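Local coordinates for uncharacterized protein Rv2277c (Mycobacterium tuberculosis, PDB 5VUG) that is of unproven function but probably hydrolyses phosphoric diesters, through a TIM-barrel domain of the glycerophosphodiester phosphodiesterase family, at residues Q78-Q81 with Q82-A85; P107-E110 with Q111-A115; Q140-R144 with T145-G149. One frame throughout, in Å; residues are numbered along the deposited sequence.

Interaction 1: residues Q78-Q81 with Q82-A85; sequences QQLQ and QLNA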
# COMPACT_ATOMS: atom_id res chain seq x y z
N GLN A 78 38.68 10.87 -19.41
CA GLN A 78 39.95 10.18 -19.64
C GLN A 78 40.33 9.33 -18.43
O GLN A 78 40.78 8.18 -18.58
CB GLN A 78 41.05 11.19 -19.97
CG GLN A 78 42.39 10.55 -20.29
CD GLN A 78 43.42 11.55 -20.79
OE1 GLN A 78 43.08 12.66 -21.21
NE2 GLN A 78 44.69 11.16 -20.76
N GLN A 79 40.10 9.85 -17.22
CA GLN A 79 40.36 9.07 -16.01
C GLN A 79 39.40 7.90 -15.87
O GLN A 79 39.82 6.80 -15.48
CB GLN A 79 40.28 9.99 -14.79
CG GLN A 79 41.39 11.02 -14.76
CD GLN A 79 41.18 12.10 -13.73
OE1 GLN A 79 40.05 12.39 -13.33
NE2 GLN A 79 42.27 12.71 -13.30
N LEU A 80 38.12 8.11 -16.17
CA LEU A 80 37.13 7.04 -16.02
C LEU A 80 37.42 5.89 -16.97
O LEU A 80 37.26 4.72 -16.60
CB LEU A 80 35.73 7.59 -16.28
CG LEU A 80 35.22 8.56 -15.21
CD1 LEU A 80 34.09 9.43 -15.75
CD2 LEU A 80 34.76 7.78 -14.00
N GLN A 81 37.83 6.20 -18.20
CA GLN A 81 38.06 5.15 -19.19
C GLN A 81 39.31 4.33 -18.89
O GLN A 81 39.52 3.29 -19.53
CB GLN A 81 38.11 5.74 -20.60
CG GLN A 81 36.76 6.23 -21.10
CD GLN A 81 36.81 6.73 -22.53
OE1 GLN A 81 37.33 7.81 -22.80
NE2 GLN A 81 36.29 5.93 -23.45
N GLN A 82 40.13 4.76 -17.93
CA GLN A 82 41.23 3.94 -17.45
C GLN A 82 40.82 2.96 -16.36
O GLN A 82 41.60 2.04 -16.06
CB GLN A 82 42.38 4.83 -16.96
CG GLN A 82 43.05 5.62 -18.06
CD GLN A 82 43.70 4.72 -19.09
OE1 GLN A 82 43.32 4.73 -20.27
NE2 GLN A 82 44.68 3.94 -18.66
N LEU A 83 39.63 3.11 -15.78
CA LEU A 83 39.19 2.22 -14.72
C LEU A 83 38.62 0.93 -15.29
O LEU A 83 37.97 0.93 -16.34
CB LEU A 83 38.14 2.90 -13.84
CG LEU A 83 38.59 4.19 -13.15
CD1 LEU A 83 37.42 4.82 -12.37
CD2 LEU A 83 39.79 3.93 -12.24
N ASN A 84 38.86 -0.17 -14.59
CA ASN A 84 38.40 -1.49 -14.99
C ASN A 84 37.07 -1.75 -14.29
O ASN A 84 37.04 -2.04 -13.09
CB ASN A 84 39.45 -2.53 -14.61
CG ASN A 84 39.05 -3.94 -14.99
OD1 ASN A 84 37.97 -4.17 -15.53
ND2 ASN A 84 39.93 -4.89 -14.72
N ALA A 85 35.96 -1.66 -15.03
CA ALA A 85 34.61 -1.90 -14.51
C ALA A 85 34.28 -3.38 -14.38
O ALA A 85 33.13 -3.73 -14.07
CB ALA A 85 33.57 -1.19 -15.39
O HOH W 1 41.54 7.03 -20.94
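Gln-82 folds back alongside 78-81, near the end of the helix, and its CG lies 3.5 Å from Gln-78 O. Two torsions account for this: chi1 of -67° sets CG beside the residue's own backbone N, and a second bend at chi2 (-62°) turns the amide back along the chain. The amide does not reach the Gln-78 carbonyl directly. A water closes the gap, donating one proton to Gln-78 O at 2.7 Å and another to Gln-82 OE1 at 3.0 Å.

The backbone beneath has left the regular four-residue spacing. Gln-82 N donates to Gln-79 O at 3.2 Å, three residues back, and reaches it from above the carbonyl plane rather than along a lone pair. Leu-83 N donates in the same manner to Leu-80 O at 3.0 Å, closing the type I beta turn from Leu-80 to Leu-83. Leu-83 lays its CB against this same acceptor, 3.4 Å from Leu-80 O, and holds its CG near Gln-79 O. One branch of each leucine then meets the other loosely, Leu-80 CD2 standing 4.3 Å from Leu-83 CD1. Beyond the turn, Asn-84 is gripped by other loops through Asp-67, Tyr-99 and Thr-104.

Chemically the contact is a polar turn with a thin apolar flank. The unwinding backbone carries the direct bonds, while the Gln-78 carbonyl accepts a hydrogen bond from the water. With that water donating to both Gln-78 O and Gln-82 OE1, two acceptors that could not bond each other are joined through solvent.

Interaction 2: residues P107-E110 with Q111-A115; sequences PTLE and QAIGA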
# COMPACT_ATOMS: atom_id res chain seq x y z
N PRO A 107 32.77 2.51 -20.41
CA PRO A 107 32.61 3.10 -21.74
C PRO A 107 31.84 4.41 -21.72
O PRO A 107 31.06 4.67 -20.80
CB PRO A 107 31.78 2.04 -22.46
CG PRO A 107 30.84 1.53 -21.34
CD PRO A 107 31.65 1.61 -20.05
N THR A 108 32.03 5.24 -22.73
CA THR A 108 31.15 6.39 -22.87
C THR A 108 29.80 5.93 -23.40
O THR A 108 29.68 4.86 -24.01
CB THR A 108 31.73 7.42 -23.85
OG1 THR A 108 31.85 6.84 -25.16
CG2 THR A 108 33.08 7.94 -23.37
N LEU A 109 28.77 6.75 -23.16
CA LEU A 109 27.47 6.49 -23.77
C LEU A 109 27.60 6.42 -25.29
O LEU A 109 26.98 5.57 -25.94
CB LEU A 109 26.46 7.56 -23.36
CG LEU A 109 25.09 7.48 -24.05
CD1 LEU A 109 24.36 6.19 -23.72
CD2 LEU A 109 24.26 8.70 -23.65
N GLU A 110 28.42 7.30 -25.86
CA GLU A 110 28.61 7.32 -27.31
C GLU A 110 29.20 6.01 -27.81
O GLU A 110 28.74 5.46 -28.83
CB GLU A 110 29.49 8.53 -27.68
CG GLU A 110 29.67 8.76 -29.16
CD GLU A 110 29.89 10.23 -29.52
OE1 GLU A 110 30.04 10.52 -30.72
OE2 GLU A 110 29.90 11.10 -28.62
N GLN A 111 30.20 5.46 -27.10
CA GLN A 111 30.74 4.15 -27.46
C GLN A 111 29.67 3.07 -27.36
O GLN A 111 29.60 2.17 -28.20
CB GLN A 111 31.91 3.78 -26.55
CG GLN A 111 33.23 4.45 -26.88
CD GLN A 111 34.29 4.22 -25.82
OE1 GLN A 111 34.02 4.29 -24.62
NE2 GLN A 111 35.52 3.94 -26.25
N ALA A 112 28.87 3.11 -26.29
CA ALA A 112 27.82 2.13 -26.09
C ALA A 112 26.80 2.17 -27.23
O ALA A 112 26.38 1.12 -27.74
CB ALA A 112 27.12 2.40 -24.76
N ILE A 113 26.39 3.37 -27.63
CA ILE A 113 25.46 3.52 -28.75
C ILE A 113 26.04 2.87 -30.00
O ILE A 113 25.36 2.13 -30.71
CB ILE A 113 25.13 5.01 -28.98
CG1 ILE A 113 24.31 5.54 -27.81
CG2 ILE A 113 24.40 5.22 -30.31
CD1 ILE A 113 24.22 7.03 -27.74
N GLY A 114 27.33 3.13 -30.27
CA GLY A 114 27.99 2.56 -31.44
C GLY A 114 28.13 1.05 -31.39
O GLY A 114 28.27 0.42 -32.45
N ALA A 115 28.09 0.46 -30.20
CA ALA A 115 28.19 -0.99 -30.04
C ALA A 115 26.84 -1.68 -30.18
O ALA A 115 26.75 -2.89 -29.98
CB ALA A 115 28.79 -1.34 -28.68
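Thr-108 and Gln-111 close a capping box in which a neutral glutamine fills the place that glutamate often takes in this motif. The exchange is reciprocal. Gln-111 N donates to Thr-108 OG1 at 2.9 Å, and Thr-108 N donates to Gln-111 OE1, also at 2.9 Å. The second bond enters in the plane of the side-chain carbonyl, on a lone pair, with a C=O...N angle of 143°, so the amide is held by its oxygen. Thr-108, the N-cap, owes its reach to a chi1 of 62°, which tucks OG1 between its own backbone N and carbonyl carbon and aims it at the first helical turn. The two side chains cross at about a right angle, and the aliphatic part of Gln-111 rests on the hydroxyl, its CG 3.3 Å from Thr-108 OG1.

Regular helical bonds follow at once: Ala-112 N to Thr-108 O at 3.0 Å, Ile-113 N to Leu-109 O at 2.8 Å and Gly-114 N to Glu-110 O at 3.1 Å. One turn apart, Leu-109 and Ile-113 lean obliquely across each other, Leu-109 CG lying 3.8 Å from Ile-113 CD1, while CG1 of the isoleucine touches the carbonyl oxygen of Leu-109.

This short helix is wedged between several elements. Pro-107, Leu-109 and Ala-112 pack on strand 54-56, Ala-112 and Ala-115 face helix 28-36, and Pro-107 and Leu-109 also bond to that strand region through their backbones. On the side of helix 134-145, the side chain of Glu-110 rests against Thr-145.

Interaction 3: residues Q140-R144 with T145-G149; sequences QVLTR and TGAAG
The helix that includes 140-144 gives way at Gly-146, whose phi of 76° is the first to leave helical values, and the chain then doubles back alongside the last turn, with Gly-146 N bonded to Thr-143 O at 3.3 Å and Ala-147 N bonded weakly to Leu-142 O at 3.1 Å, a pairing consistent with a Schellman motif that is weak in its six-to-one bond.

Thr-145 grips the carbonyl of Val-141 twice. Its backbone N donates at 2.9 Å to Val-141 O, nearly in line with the C=O bond, and its hydroxyl donates from OG1 to Val-141 O at 2.8 Å, tilted 33° from the carbonyl plane. With chi1 at 63°, OG1 sits folded back between the residue's own N and carbonyl carbon, which leaves CG2 beside the backbone N and against Val-141, 4.0 Å from Val-141 CG1. The N-H of Ala-147 is shared, weakly in both directions, between Leu-142 O and Thr-145 OG1, so the threonine hydroxyl also joins the helix to the reversed chain.

Leu-142 supplies the apolar side. Its CD2 touches Ala-147 CB at 4.0 Å, the hydrophobic pairing expected across a Schellman turn, and its CB meets Ala-148 CB at 4.0 Å. Ala-148 N adds a further weak bond to the Leu-142 carbonyl.

The turn links helix 134-145 to strand 151-154 of the barrel, where Ala-147 O bonds to Ser-151 OG. Toward helix 109-114, Val-141, Leu-142 and Ala-147 together pack around Ile-113, so helix and turn share one apolar neighbour.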
# COMPACT_ATOMS: atom_id res chain seq x y z
N GLN A 140 22.63 15.98 -25.73
CA GLN A 140 23.58 16.38 -26.77
C GLN A 140 24.18 15.17 -27.48
O GLN A 140 24.30 15.19 -28.71
CB GLN A 140 24.66 17.28 -26.17
CG GLN A 140 24.14 18.66 -25.81
CD GLN A 140 25.16 19.48 -25.07
OE1 GLN A 140 26.26 19.73 -25.58
NE2 GLN A 140 24.82 19.91 -23.86
N VAL A 141 24.54 14.13 -26.73
CA VAL A 141 25.04 12.90 -27.37
C VAL A 141 23.96 12.29 -28.25
O VAL A 141 24.22 11.90 -29.39
CB VAL A 141 25.53 11.88 -26.32
CG1 VAL A 141 25.79 10.53 -27.00
CG2 VAL A 141 26.79 12.38 -25.63
N LEU A 142 22.74 12.18 -27.73
CA LEU A 142 21.67 11.56 -28.52
C LEU A 142 21.40 12.35 -29.80
O LEU A 142 21.12 11.75 -30.85
CB LEU A 142 20.41 11.41 -27.69
CG LEU A 142 20.54 10.39 -26.56
CD1 LEU A 142 19.27 10.38 -25.73
CD2 LEU A 142 20.85 8.99 -27.11
N THR A 143 21.47 13.68 -29.72
CA THR A 143 21.25 14.53 -30.89
C THR A 143 22.35 14.33 -31.92
O THR A 143 22.08 14.12 -33.11
CB THR A 143 21.21 16.00 -30.48
OG1 THR A 143 20.04 16.26 -29.68
CG2 THR A 143 21.18 16.90 -31.71
N ARG A 144 23.61 14.41 -31.48
CA ARG A 144 24.73 14.36 -32.40
C ARG A 144 24.90 12.98 -33.03
O ARG A 144 25.28 12.88 -34.20
CB ARG A 144 26.01 14.81 -31.69
CG ARG A 144 27.19 14.98 -32.62
CD ARG A 144 28.34 15.67 -31.92
NE ARG A 144 28.43 15.24 -30.52
CZ ARG A 144 28.91 14.07 -30.14
NH1 ARG A 144 29.35 13.20 -31.05
NH2 ARG A 144 28.96 13.75 -28.85
N THR A 145 24.61 11.92 -32.27
CA THR A 145 24.71 10.57 -32.83
C THR A 145 23.49 10.18 -33.65
O THR A 145 23.56 9.18 -34.38
CB THR A 145 24.91 9.53 -31.73
OG1 THR A 145 23.77 9.51 -30.86
CG2 THR A 145 26.17 9.80 -30.93
N GLY A 146 22.38 10.90 -33.53
CA GLY A 146 21.15 10.51 -34.19
C GLY A 146 20.43 9.36 -33.53
O GLY A 146 19.54 8.77 -34.14
N ALA A 147 20.78 9.03 -32.29
CA ALA A 147 20.16 7.92 -31.59
C ALA A 147 18.95 8.33 -30.77
O ALA A 147 18.35 7.47 -30.11
CB ALA A 147 21.19 7.21 -30.70
N ALA A 148 18.57 9.61 -30.78
CA ALA A 148 17.43 10.02 -29.97
C ALA A 148 16.16 9.27 -30.37
O ALA A 148 15.31 8.99 -29.52
CB ALA A 148 17.21 11.54 -30.05
N GLY A 149 16.03 8.92 -31.65
CA GLY A 149 14.83 8.25 -32.13
C GLY A 149 14.68 6.82 -31.68
O GLY A 149 13.58 6.27 -31.80

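The three contacts follow one another in series; each is local within a continuous segment, so none nests inside or crosses another. Interaction 1 turns the chain out of helix 77-80 into the long connection that reaches interaction 2, where helix 109-114 is capped. The two touch: Gln-81 NE2 lies 3.0 Å from Gln-111 OE1. Strand 121-125 then leads on to helix 134-145, ended by interaction 3. Interactions 2 and 3 are joined by the salt bridge from Glu-110 OE1 to Arg-144 NH1, 2.8 Å, while interactions 1 and 3 keep about 12 Å between nearest atoms. Interaction 2 thus touches both of the others, lying between the outer turn and helix 134-145.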